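PDB 3EZY: Myo-inositol 2-dehydrogenase from Thermotoga maritima, which catalyses the NAD(+)-dependent oxidation of myo-inositol to scyllo-inosose and probably serves a myo-inositol degradation pathway. Local coordinates for residues Tyr30-Val35 / Leu47-Ala52; Glu191-Gly196 / Val214-Phe219; Gly196-Asp201 / Asp209-Val214. All coordinates share one frame; numbering follows the deposited sequence. Where two conformers were deposited one is given.

The three contacts illustrate how one chain pairs its strands differently in two domains. Contact 1 joins parallel strands at one margin of the six-stranded sheet of the NAD-binding Rossmann fold. Contacts 2 and 3 belong to the Gfo/Idh/MocA C-terminal domain, where strands 189-197 and 212-219 run antiparallel; both contacts touch the second subunit. They share Gly196 and Val214, their centres lie about 15 Å apart, and contact 3 is nested within the loop that contact 2 closes. Contact 1 stands well apart: its centre is about 43 Å from that of contact 2, and its nearest atoms are about 24 Å from contact 3.

Contact 1 (Tyr30-Val35 / Leu47-Ala52); sequences YAISDV and LGVEKA
Tyr30 and Lys51 meet twice, once through the backbone and once through their side chains. Lys51 N donates to Tyr30 O at 3.1 Å. One step along, Ile32 N donates to Lys51 O at 2.9 Å, so both backbone polar atoms of Lys51 are satisfied by the neighbouring strand. The same Lys51 O also receives a CA-H...O contact from Ala31 CA at 3.2 Å, and Ile32 O receives another from Ala52 CA while Tyr53 continues the backbone bonding to Ile32.

Tyr30 CG is anti to the backbone N (chi1 171°); beyond it the side chain lies beside that of Lys51, the two pointing the same way, and Lys51 CG comes 3.6 Å from Tyr30 OH. That hydroxyl has its polar partner elsewhere, in Asn64. Glu50 crosses the tyrosine side chain at about a right angle, its OE2 3.8 Å from Tyr30 CD1. On the face bearing Ile32 and Ala52 the contact is apolar: Ile32 CG1 lies 4.0 Å from Ala52 CB, and Ile32 CD1 approaches Val49 CG2. Leu40 of helix 37-47 packs on both Ile32 and Ala52. Strand 27-33, this helix and strand 51-53 together form a beta-alpha-beta crossover, the repeating unit of the Rossmann fold, with strand 51-53 at the margin of the parallel sheet.

Contact 2 (Glu191-Gly196 / Val214-Phe219); sequences EVFADG and VVVLRF
This is an antiparallel strand pairing inside the mixed sheet of the Gfo/Idh/MocA C-terminal domain, between strands 189-197 and 212-219, whose segments run at 171° to each other. Hydrogen-bonded pairs, Glu191 with Arg218, Phe193 with Val216 and Asp195 with Val214, alternate with two non-hydrogen-bonded ones. The centre is bound firmly, Val216 N reaching Phe193 O at 2.7 Å; at the end of the pairing Glu191 N to Arg218 O is weak, at 3.4 Å.

On the face of Val192, Ala194, Val215 and Leu217 the contact is apolar. Val192 CG1, anti to its backbone N (chi1 165°), meets Val215 CG1 at 3.7 Å, while its other methyl, CG2, lies 3.9 Å from Leu217 CD2. Helices 174-185 and 306-325 supply further side chains here, among them Phe178 on Leu217 and Ala319 on Ala194.

The face of Phe193, Val216 and Arg218 meets the second subunit: Phe193 stacks on Phe193 of that subunit, and Arg218 NE forms an intersubunit salt bridge with Asp195 OD2 of the second subunit. Within the chain, Glu191 and Arg218 lie side by side without a salt bridge, Glu191 OE2 standing 3.9 Å from Arg218 CD.

Contact 3 (Gly196-Asp201 / Asp209-Val214); sequences GSVLVD and DVDTAV
The Asp211 carboxylate meets the backbone of Leu199, Val200 and Asp201. Leu199 N donates to the syn lone pair of Asp211 OD1 at 2.7 Å in a nearly straight bond, 173° at the hydrogen. Asp211 OD2 takes two donors from the same face of its plane, Val200 N at 2.7 Å and Asp201 N at 3.1 Å. Thr212 OG1 gives OD1 a second bond, so four donors grip the carboxylate and would probably favour its charged form. An alanine in place of Asp211 would probably leave those three amides without their acceptors and the turn free to shift.

Backbone bonds join the strand ends. Ser197 N donates to Thr212 O at 2.9 Å; Ser197 O accepts from Asp211 N at 3.0 Å and, weakly, from Thr212 N. Two residues thus face one, a classic beta bulge.

Van der Waals contacts surround these bonds. Val200 CG2 lies 3.5 Å from Asp211 CG, and Leu199 CD1 and Thr212 CG2 form an apolar pair at 4.1 Å. Gly196 CA packs against Val210 CG2 at 4.1 Å.

The contact closes the link between strands 189-197 and 212-219, which carries helix 202-206, N-capped by Asp201, whose OD1 accepts from Glu203 N; Ile204 of that helix packs on Asp211, and Ile169 of helix 169-172 on Val210.

Contact 1 (Tyr30-Val35 / Leu47-Ala52)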
ATOM      1  N   TYR A  30     -35.097 -11.320 -25.316  1.00 28.73           N
ATOM      2  CA  TYR A  30     -36.160 -11.572 -26.280  1.00 27.64           C
ATOM      3  C   TYR A  30     -37.046 -10.358 -26.464  1.00 26.80           C
ATOM      4  O   TYR A  30     -37.547 -10.122 -27.567  1.00 27.01           O
ATOM      5  CB  TYR A  30     -37.008 -12.774 -25.855  1.00 27.21           C
ATOM      6  CG  TYR A  30     -38.257 -12.970 -26.681  1.00 26.06           C
ATOM      7  CD1 TYR A  30     -38.206 -13.635 -27.893  1.00 30.42           C
ATOM      8  CD2 TYR A  30     -39.482 -12.489 -26.256  1.00 28.66           C
ATOM      9  CE1 TYR A  30     -39.336 -13.818 -28.659  1.00 30.23           C
ATOM     10  CE2 TYR A  30     -40.616 -12.662 -27.014  1.00 28.54           C
ATOM     11  CZ  TYR A  30     -40.535 -13.335 -28.212  1.00 31.36           C
ATOM     12  OH  TYR A  30     -41.673 -13.529 -28.979  1.00 34.84           O
ATOM     13  N   ALA A  31     -37.297  -9.629 -25.380  1.00 25.32           N
ATOM     14  CA  ALA A  31     -38.215  -8.483 -25.433  1.00 24.25           C
ATOM     15  C   ALA A  31     -37.749  -7.335 -24.567  1.00 23.86           C
ATOM     16  O   ALA A  31     -37.159  -7.536 -23.513  1.00 23.16           O
ATOM     17  CB  ALA A  31     -39.639  -8.895 -25.014  1.00 23.15           C
ATOM     18  N   ILE A  32     -38.051  -6.124 -25.010  1.00 23.64           N
ATOM     19  CA  ILE A  32     -37.805  -4.952 -24.203  1.00 23.58           C
ATOM     20  C   ILE A  32     -39.063  -4.104 -24.151  1.00 24.18           C
ATOM     21  O   ILE A  32     -39.939  -4.196 -25.033  1.00 24.55           O
ATOM     22  CB  ILE A  32     -36.615  -4.103 -24.759  1.00 22.99           C
ATOM     23  CG1 ILE A  32     -36.819  -3.752 -26.264  1.00 20.60           C
ATOM     24  CG2 ILE A  32     -35.296  -4.792 -24.475  1.00 22.95           C
ATOM     25  CD1 ILE A  32     -35.802  -2.759 -26.800  1.00 21.17           C
ATOM     26  N   SER A  33     -39.170  -3.283 -23.118  1.00 24.01           N
ATOM     27  CA  SER A  33     -40.312  -2.407 -23.000  1.00 24.35           C
ATOM     28  C   SER A  33     -39.819  -1.133 -22.349  1.00 25.43           C
ATOM     29  O   SER A  33     -38.963  -1.179 -21.457  1.00 23.58           O
ATOM     30  CB  SER A  33     -41.428  -3.032 -22.147  1.00 23.82           C
ATOM     31  OG  SER A  33     -42.463  -2.096 -21.882  1.00 25.11           O
ATOM     32  N   ASP A  34     -40.347  -0.003 -22.816  1.00 25.67           N
ATOM     33  CA  ASP A  34     -40.033   1.270 -22.217  1.00 27.72           C
ATOM     34  C   ASP A  34     -41.127   2.195 -22.717  1.00 29.38           C
ATOM     35  O   ASP A  34     -41.651   2.001 -23.807  1.00 28.83           O
ATOM     36  CB  ASP A  34     -38.642   1.754 -22.658  1.00 27.11           C
ATOM     37  CG  ASP A  34     -38.169   2.989 -21.884  1.00 28.65           C
ATOM     38  OD1 ASP A  34     -38.427   4.132 -22.324  1.00 28.80           O
ATOM     39  OD2 ASP A  34     -37.479   2.835 -20.866  1.00 29.33           O
ATOM     40  N   VAL A  35     -41.476   3.195 -21.923  1.00 32.08           N
ATOM     41  CA  VAL A  35     -42.552   4.074 -22.332  1.00 34.61           C
ATOM     42  C   VAL A  35     -42.107   5.191 -23.289  1.00 35.33           C
ATOM     43  O   VAL A  35     -42.956   5.873 -23.854  1.00 36.91           O
ATOM     44  CB  VAL A  35     -43.325   4.636 -21.116  1.00 34.81           C
ATOM     45  CG1 VAL A  35     -44.216   3.511 -20.501  1.00 35.26           C
ATOM     46  CG2 VAL A  35     -42.364   5.243 -20.096  1.00 35.26           C
ATOM     47  N   LEU A  47     -29.754  -3.506 -30.224  1.00 36.15           N
ATOM     48  CA  LEU A  47     -29.491  -4.822 -29.647  1.00 35.60           C
ATOM     49  C   LEU A  47     -30.084  -5.999 -30.419  1.00 35.88           C
ATOM     50  O   LEU A  47     -29.959  -7.143 -29.998  1.00 36.30           O
ATOM     51  CB  LEU A  47     -29.922  -4.863 -28.164  1.00 35.68           C
ATOM     52  CG  LEU A  47     -29.272  -3.844 -27.223  1.00 35.55           C
ATOM     53  CD1 LEU A  47     -29.744  -4.045 -25.826  1.00 35.08           C
ATOM     54  CD2 LEU A  47     -27.733  -3.905 -27.265  1.00 37.37           C
ATOM     55  N   GLY A  48     -30.738  -5.738 -31.543  1.00 35.79           N
ATOM     56  CA  GLY A  48     -31.366  -6.814 -32.325  1.00 35.27           C
ATOM     57  C   GLY A  48     -32.399  -7.597 -31.521  1.00 34.84           C
ATOM     58  O   GLY A  48     -32.363  -8.814 -31.492  1.00 35.29           O
ATOM     59  N   VAL A  49     -33.311  -6.908 -30.841  1.00 33.35           N
ATOM     60  CA  VAL A  49     -34.270  -7.598 -29.978  1.00 32.73           C
ATOM     61  C   VAL A  49     -35.498  -7.984 -30.796  1.00 32.69           C
ATOM     62  O   VAL A  49     -35.997  -7.181 -31.556  1.00 33.61           O
ATOM     63  CB  VAL A  49     -34.727  -6.701 -28.787  1.00 31.77           C
ATOM     64  CG1 VAL A  49     -35.514  -7.507 -27.790  1.00 30.86           C
ATOM     65  CG2 VAL A  49     -33.532  -6.050 -28.127  1.00 31.73           C
ATOM     66  N   GLU A  50     -35.996  -9.192 -30.606  1.00 33.37           N
ATOM     67  CA  GLU A  50     -37.217  -9.646 -31.287  1.00 34.26           C
ATOM     68  C   GLU A  50     -38.467  -8.783 -31.103  1.00 33.03           C
ATOM     69  O   GLU A  50     -39.137  -8.453 -32.085  1.00 32.69           O
ATOM     70  CB  GLU A  50     -37.562 -11.064 -30.857  1.00 35.16           C
ATOM     71  CG  GLU A  50     -37.181 -12.072 -31.889  1.00 40.57           C
ATOM     72  CD  GLU A  50     -36.002 -12.917 -31.489  1.00 46.90           C
ATOM     73  OE1 GLU A  50     -35.591 -13.731 -32.330  1.00 52.26           O
ATOM     74  OE2 GLU A  50     -35.499 -12.790 -30.352  1.00 49.29           O
ATOM     75  N   LYS A  51     -38.806  -8.472 -29.849  1.00 30.67           N
ATOM     76  CA  LYS A  51     -40.042  -7.765 -29.540  1.00 29.84           C
ATOM     77  C   LYS A  51     -39.773  -6.496 -28.720  1.00 29.43           C
ATOM     78  O   LYS A  51     -38.983  -6.497 -27.768  1.00 29.37           O
ATOM     79  CB  LYS A  51     -40.966  -8.682 -28.733  1.00 29.47           C
ATOM     80  CG  LYS A  51     -41.393  -9.928 -29.487  1.00 31.13           C
ATOM     81  CD  LYS A  51     -42.282  -9.577 -30.707  1.00 32.20           C
ATOM     82  CE  LYS A  51     -43.257  -8.439 -30.382  1.00 35.18           C
ATOM     83  NZ  LYS A  51     -44.221  -8.138 -31.485  1.00 39.35           N
ATOM     84  N   ALA A  52     -40.449  -5.418 -29.061  1.00 28.29           N
ATOM     85  CA  ALA A  52     -40.344  -4.223 -28.259  1.00 27.63           C
ATOM     86  C   ALA A  52     -41.758  -3.814 -27.943  1.00 27.32           C
ATOM     87  O   ALA A  52     -42.569  -3.685 -28.845  1.00 27.37           O
ATOM     88  CB  ALA A  52     -39.616  -3.124 -29.046  1.00 27.60           C
TER

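Contact 2 (Glu191-Gly196 / Val214-Phe219)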
ATOM      1  N   GLU A 191     -31.692  -3.019  16.478  1.00 28.28           N
ATOM      2  CA  GLU A 191     -31.851  -1.628  16.827  1.00 27.94           C
ATOM      3  C   GLU A 191     -30.958  -0.701  15.973  1.00 26.25           C
ATOM      4  O   GLU A 191     -29.853  -1.074  15.591  1.00 25.26           O
ATOM      5  CB  GLU A 191     -31.468  -1.501  18.305  1.00 29.61           C
ATOM      6  CG  GLU A 191     -31.926  -0.281  19.002  1.00 34.80           C
ATOM      7  CD  GLU A 191     -32.008  -0.534  20.506  1.00 43.14           C
ATOM      8  OE1 GLU A 191     -32.791   0.169  21.178  1.00 48.30           O
ATOM      9  OE2 GLU A 191     -31.302  -1.445  20.999  1.00 43.54           O
ATOM     10  N   VAL A 192     -31.425   0.506  15.704  1.00 23.80           N
ATOM     11  CA  VAL A 192     -30.703   1.423  14.860  1.00 24.69           C
ATOM     12  C   VAL A 192     -30.730   2.831  15.460  1.00 23.62           C
ATOM     13  O   VAL A 192     -31.732   3.247  16.046  1.00 24.35           O
ATOM     14  CB  VAL A 192     -31.379   1.447  13.472  1.00 24.64           C
ATOM     15  CG1 VAL A 192     -30.949   2.597  12.659  1.00 28.30           C
ATOM     16  CG2 VAL A 192     -31.130   0.127  12.723  1.00 27.25           C
ATOM     17  N   PHE A 193     -29.639   3.571  15.310  1.00 22.37           N
ATOM     18  CA  PHE A 193     -29.628   5.004  15.583  1.00 21.85           C
ATOM     19  C   PHE A 193     -29.047   5.747  14.385  1.00 22.15           C
ATOM     20  O   PHE A 193     -28.010   5.331  13.854  1.00 21.26           O
ATOM     21  CB  PHE A 193     -28.751   5.332  16.784  1.00 21.69           C
ATOM     22  CG  PHE A 193     -28.537   6.809  16.963  1.00 21.94           C
ATOM     23  CD1 PHE A 193     -29.455   7.558  17.643  1.00 22.53           C
ATOM     24  CD2 PHE A 193     -27.444   7.448  16.384  1.00 22.87           C
ATOM     25  CE1 PHE A 193     -29.298   8.897  17.797  1.00 20.96           C
ATOM     26  CE2 PHE A 193     -27.252   8.807  16.531  1.00 23.27           C
ATOM     27  CZ  PHE A 193     -28.190   9.553  17.227  1.00 25.28           C
ATOM     28  N   ALA A 194     -29.665   6.841  13.976  1.00 21.16           N
ATOM     29  CA  ALA A 194     -29.209   7.523  12.796  1.00 21.45           C
ATOM     30  C   ALA A 194     -29.135   9.011  13.037  1.00 22.45           C
ATOM     31  O   ALA A 194     -29.969   9.561  13.758  1.00 23.33           O
ATOM     32  CB  ALA A 194     -30.157   7.206  11.583  1.00 20.82           C
ATOM     33  N   ASP A 195     -28.122   9.679  12.466  1.00 22.28           N
ATOM     34  CA  ASP A 195     -28.169  11.141  12.364  1.00 22.41           C
ATOM     35  C   ASP A 195     -27.759  11.551  10.945  1.00 21.67           C
ATOM     36  O   ASP A 195     -27.190  10.745  10.212  1.00 20.71           O
ATOM     37  CB  ASP A 195     -27.317  11.838  13.444  1.00 22.12           C
ATOM     38  CG  ASP A 195     -27.784  13.289  13.730  1.00 23.02           C
ATOM     39  OD1 ASP A 195     -28.609  13.893  12.971  1.00 21.34           O
ATOM     40  OD2 ASP A 195     -27.264  13.865  14.680  1.00 25.42           O
ATOM     41  N   GLY A 196     -28.048  12.784  10.546  1.00 21.11           N
ATOM     42  CA  GLY A 196     -27.747  13.203   9.177  1.00 20.97           C
ATOM     43  C   GLY A 196     -27.711  14.718   9.202  1.00 21.36           C
ATOM     44  O   GLY A 196     -28.322  15.301  10.081  1.00 20.74           O
ATOM     45  N   VAL A 214     -24.852   9.116   9.314  1.00 21.02           N
ATOM     46  CA  VAL A 214     -24.210   8.054  10.056  1.00 22.24           C
ATOM     47  C   VAL A 214     -25.343   7.204  10.657  1.00 23.09           C
ATOM     48  O   VAL A 214     -26.358   7.765  11.100  1.00 23.60           O
ATOM     49  CB  VAL A 214     -23.324   8.643  11.183  1.00 22.22           C
ATOM     50  CG1 VAL A 214     -22.915   7.534  12.161  1.00 25.22           C
ATOM     51  CG2 VAL A 214     -22.108   9.324  10.625  1.00 16.79           C
ATOM     52  N   VAL A 215     -25.190   5.871  10.649  1.00 22.30           N
ATOM     53  CA  VAL A 215     -26.186   4.972  11.205  1.00 22.91           C
ATOM     54  C   VAL A 215     -25.494   3.891  12.045  1.00 22.81           C
ATOM     55  O   VAL A 215     -24.573   3.218  11.576  1.00 23.10           O
ATOM     56  CB  VAL A 215     -27.007   4.260  10.096  1.00 23.24           C
ATOM     57  CG1 VAL A 215     -27.907   3.193  10.708  1.00 23.62           C
ATOM     58  CG2 VAL A 215     -27.844   5.248   9.296  1.00 24.32           C
ATOM     59  N   VAL A 216     -25.897   3.751  13.293  1.00 22.04           N
ATOM     60  CA  VAL A 216     -25.356   2.732  14.163  1.00 22.23           C
ATOM     61  C   VAL A 216     -26.323   1.572  14.205  1.00 22.99           C
ATOM     62  O   VAL A 216     -27.532   1.772  14.325  1.00 22.83           O
ATOM     63  CB  VAL A 216     -25.216   3.244  15.620  1.00 23.36           C
ATOM     64  CG1 VAL A 216     -24.695   2.108  16.544  1.00 22.12           C
ATOM     65  CG2 VAL A 216     -24.316   4.446  15.666  1.00 22.82           C
ATOM     66  N   LEU A 217     -25.785   0.355  14.131  1.00 23.25           N
ATOM     67  CA  LEU A 217     -26.565  -0.871  14.126  1.00 23.60           C
ATOM     68  C   LEU A 217     -26.164  -1.688  15.349  1.00 23.44           C
ATOM     69  O   LEU A 217     -24.984  -1.827  15.631  1.00 23.77           O
ATOM     70  CB  LEU A 217     -26.245  -1.719  12.893  1.00 24.19           C
ATOM     71  CG  LEU A 217     -26.217  -1.001  11.542  1.00 26.47           C
ATOM     72  CD1 LEU A 217     -25.726  -1.993  10.450  1.00 25.32           C
ATOM     73  CD2 LEU A 217     -27.612  -0.469  11.201  1.00 24.53           C
ATOM     74  N   ARG A 218     -27.150  -2.211  16.073  1.00 23.15           N
ATOM     75  CA  ARG A 218     -26.912  -3.239  17.063  1.00 23.16           C
ATOM     76  C   ARG A 218     -27.506  -4.558  16.552  1.00 24.12           C
ATOM     77  O   ARG A 218     -28.747  -4.694  16.313  1.00 24.26           O
ATOM     78  CB  ARG A 218     -27.515  -2.862  18.417  1.00 23.34           C
ATOM     79  CG  ARG A 218     -27.626  -4.054  19.343  1.00 25.97           C
ATOM     80  CD  ARG A 218     -28.141  -3.665  20.724  1.00 29.53           C
ATOM     81  NE  ARG A 218     -27.143  -2.921  21.478  1.00 30.65           N
ATOM     82  CZ  ARG A 218     -26.200  -3.484  22.229  1.00 29.01           C
ATOM     83  NH1 ARG A 218     -26.121  -4.810  22.334  1.00 27.09           N
ATOM     84  NH2 ARG A 218     -25.332  -2.718  22.869  1.00 24.80           N
ATOM     85  N   PHE A 219     -26.633  -5.534  16.390  1.00 23.09           N
ATOM     86  CA  PHE A 219     -27.046  -6.852  15.930  1.00 24.82           C
ATOM     87  C   PHE A 219     -27.474  -7.764  17.079  1.00 25.74           C
ATOM     88  O   PHE A 219     -27.117  -7.563  18.247  1.00 25.56           O
ATOM     89  CB  PHE A 219     -25.904  -7.525  15.194  1.00 24.12           C
ATOM     90  CG  PHE A 219     -25.493  -6.823  13.933  1.00 23.34           C
ATOM     91  CD1 PHE A 219     -26.064  -7.187  12.706  1.00 22.92           C
ATOM     92  CD2 PHE A 219     -24.532  -5.791  13.978  1.00 24.78           C
ATOM     93  CE1 PHE A 219     -25.659  -6.573  11.523  1.00 25.48           C
ATOM     94  CE2 PHE A 219     -24.129  -5.155  12.822  1.00 23.82           C
ATOM     95  CZ  PHE A 219     -24.688  -5.527  11.586  1.00 21.41           C
TER

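Contact 3 (Gly196-Asp201 / Asp209-Val214)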
ATOM      1  N   GLY A 196     -28.048  12.784  10.546  1.00 21.11           N
ATOM      2  CA  GLY A 196     -27.747  13.203   9.177  1.00 20.97           C
ATOM      3  C   GLY A 196     -27.711  14.718   9.202  1.00 21.36           C
ATOM      4  O   GLY A 196     -28.322  15.301  10.081  1.00 20.74           O
ATOM      5  N   SER A 197     -26.991  15.329   8.246  1.00 20.75           N
ATOM      6  CA  SER A 197     -26.852  16.776   8.114  1.00 21.73           C
ATOM      7  C   SER A 197     -26.879  17.181   6.657  1.00 22.56           C
ATOM      8  O   SER A 197     -26.805  16.338   5.763  1.00 22.62           O
ATOM      9  CB  SER A 197     -25.504  17.235   8.702  1.00 21.66           C
ATOM     10  OG  SER A 197     -25.418  17.006  10.100  1.00 22.97           O
ATOM     11  N   VAL A 198     -27.008  18.480   6.402  1.00 24.04           N
ATOM     12  CA  VAL A 198     -26.979  18.979   5.046  0.50 24.42           C
ATOM     13  C   VAL A 198     -25.679  19.760   4.862  1.00 25.84           C
ATOM     14  O   VAL A 198     -25.520  20.891   5.353  1.00 25.25           O
ATOM     15  CB  VAL A 198     -28.179  19.874   4.732  0.50 25.42           C
ATOM     16  CG1 VAL A 198     -28.041  21.181   5.468  0.50 25.07           C
ATOM     17  CG2 VAL A 198     -28.266  20.119   3.216  0.50 24.05           C
ATOM     18  N   LEU A 199     -24.709  19.125   4.184  1.00 27.02           N
ATOM     19  CA  LEU A 199     -23.369  19.705   4.091  1.00 28.14           C
ATOM     20  C   LEU A 199     -22.892  19.859   2.649  1.00 29.34           C
ATOM     21  O   LEU A 199     -21.871  20.482   2.409  1.00 29.15           O
ATOM     22  CB  LEU A 199     -22.372  18.867   4.905  1.00 27.78           C
ATOM     23  CG  LEU A 199     -22.732  18.605   6.377  1.00 26.87           C
ATOM     24  CD1 LEU A 199     -21.780  17.587   7.015  1.00 23.95           C
ATOM     25  CD2 LEU A 199     -22.683  19.867   7.183  1.00 29.11           C
ATOM     26  N   VAL A 200     -23.642  19.301   1.693  1.00 31.03           N
ATOM     27  CA  VAL A 200     -23.281  19.355   0.274  1.00 32.35           C
ATOM     28  C   VAL A 200     -24.140  20.366  -0.507  1.00 34.38           C
ATOM     29  O   VAL A 200     -23.596  21.266  -1.143  1.00 35.70           O
ATOM     30  CB  VAL A 200     -23.446  17.986  -0.408  1.00 32.54           C
ATOM     31  CG1 VAL A 200     -22.993  18.042  -1.869  1.00 32.09           C
ATOM     32  CG2 VAL A 200     -22.721  16.869   0.397  1.00 32.92           C
ATOM     33  N   ASP A 201     -25.468  20.230  -0.446  1.00 35.22           N
ATOM     34  CA  ASP A 201     -26.372  21.108  -1.197  1.00 35.98           C
ATOM     35  C   ASP A 201     -27.603  21.532  -0.371  1.00 35.61           C
ATOM     36  O   ASP A 201     -28.461  20.708  -0.066  1.00 33.63           O
ATOM     37  CB  ASP A 201     -26.818  20.404  -2.490  1.00 37.27           C
ATOM     38  CG  ASP A 201     -27.879  21.202  -3.286  1.00 39.91           C
ATOM     39  OD1 ASP A 201     -28.151  22.389  -2.983  1.00 43.85           O
ATOM     40  OD2 ASP A 201     -28.450  20.624  -4.234  1.00 44.55           O
ATOM     41  N   ASP A 209     -34.507  16.393   3.109  1.00 32.02           N
ATOM     42  CA  ASP A 209     -33.622  15.215   3.157  1.00 29.96           C
ATOM     43  C   ASP A 209     -32.272  15.651   3.756  1.00 28.59           C
ATOM     44  O   ASP A 209     -32.083  16.827   4.056  1.00 27.50           O
ATOM     45  CB  ASP A 209     -33.451  14.693   1.724  1.00 30.14           C
ATOM     46  CG  ASP A 209     -32.820  13.292   1.644  1.00 30.96           C
ATOM     47  OD1 ASP A 209     -32.630  12.581   2.683  1.00 28.45           O
ATOM     48  OD2 ASP A 209     -32.508  12.910   0.485  1.00 32.66           O
ATOM     49  N   VAL A 210     -31.321  14.717   3.893  1.00 27.13           N
ATOM     50  CA  VAL A 210     -29.986  15.061   4.341  1.00 25.47           C
ATOM     51  C   VAL A 210     -29.051  14.535   3.264  1.00 25.08           C
ATOM     52  O   VAL A 210     -29.470  13.710   2.451  1.00 25.87           O
ATOM     53  CB  VAL A 210     -29.662  14.443   5.737  1.00 26.08           C
ATOM     54  CG1 VAL A 210     -30.550  15.069   6.826  1.00 24.74           C
ATOM     55  CG2 VAL A 210     -29.847  12.918   5.707  1.00 25.60           C
ATOM     56  N   ASP A 211     -27.814  15.006   3.237  1.00 24.32           N
ATOM     57  CA  ASP A 211     -26.856  14.527   2.222  1.00 24.32           C
ATOM     58  C   ASP A 211     -25.642  13.782   2.798  1.00 23.52           C
ATOM     59  O   ASP A 211     -24.774  13.325   2.038  1.00 23.29           O
ATOM     60  CB  ASP A 211     -26.376  15.679   1.320  1.00 23.51           C
ATOM     61  CG  ASP A 211     -25.817  16.842   2.094  1.00 25.81           C
ATOM     62  OD1 ASP A 211     -25.123  16.631   3.108  1.00 24.43           O
ATOM     63  OD2 ASP A 211     -26.046  18.001   1.661  1.00 25.65           O
ATOM     64  N   THR A 212     -25.569  13.728   4.122  1.00 22.68           N
ATOM     65  CA  THR A 212     -24.441  13.127   4.871  1.00 22.47           C
ATOM     66  C   THR A 212     -25.097  12.440   6.063  1.00 21.80           C
ATOM     67  O   THR A 212     -25.936  13.048   6.708  1.00 22.20           O
ATOM     68  CB  THR A 212     -23.517  14.236   5.431  1.00 22.98           C
ATOM     69  OG1 THR A 212     -23.140  15.121   4.369  1.00 23.25           O
ATOM     70  CG2 THR A 212     -22.249  13.645   6.074  1.00 20.73           C
ATOM     71  N   ALA A 213     -24.788  11.177   6.340  1.00 21.16           N
ATOM     72  CA  ALA A 213     -25.436  10.521   7.468  1.00 20.30           C
ATOM     73  C   ALA A 213     -24.558   9.434   8.061  1.00 21.06           C
ATOM     74  O   ALA A 213     -23.642   8.914   7.401  1.00 20.12           O
ATOM     75  CB  ALA A 213     -26.745   9.945   7.048  1.00 20.13           C
ATOM     76  N   VAL A 214     -24.852   9.116   9.314  1.00 21.02           N
ATOM     77  CA  VAL A 214     -24.210   8.054  10.056  1.00 22.24           C
ATOM     78  C   VAL A 214     -25.343   7.204  10.657  1.00 23.09           C
ATOM     79  O   VAL A 214     -26.358   7.765  11.100  1.00 23.60           O
ATOM     80  CB  VAL A 214     -23.324   8.643  11.183  1.00 22.22           C
ATOM     81  CG1 VAL A 214     -22.915   7.534  12.161  1.00 25.22           C
ATOM     82  CG2 VAL A 214     -22.108   9.324  10.625  1.00 16.79           C
TER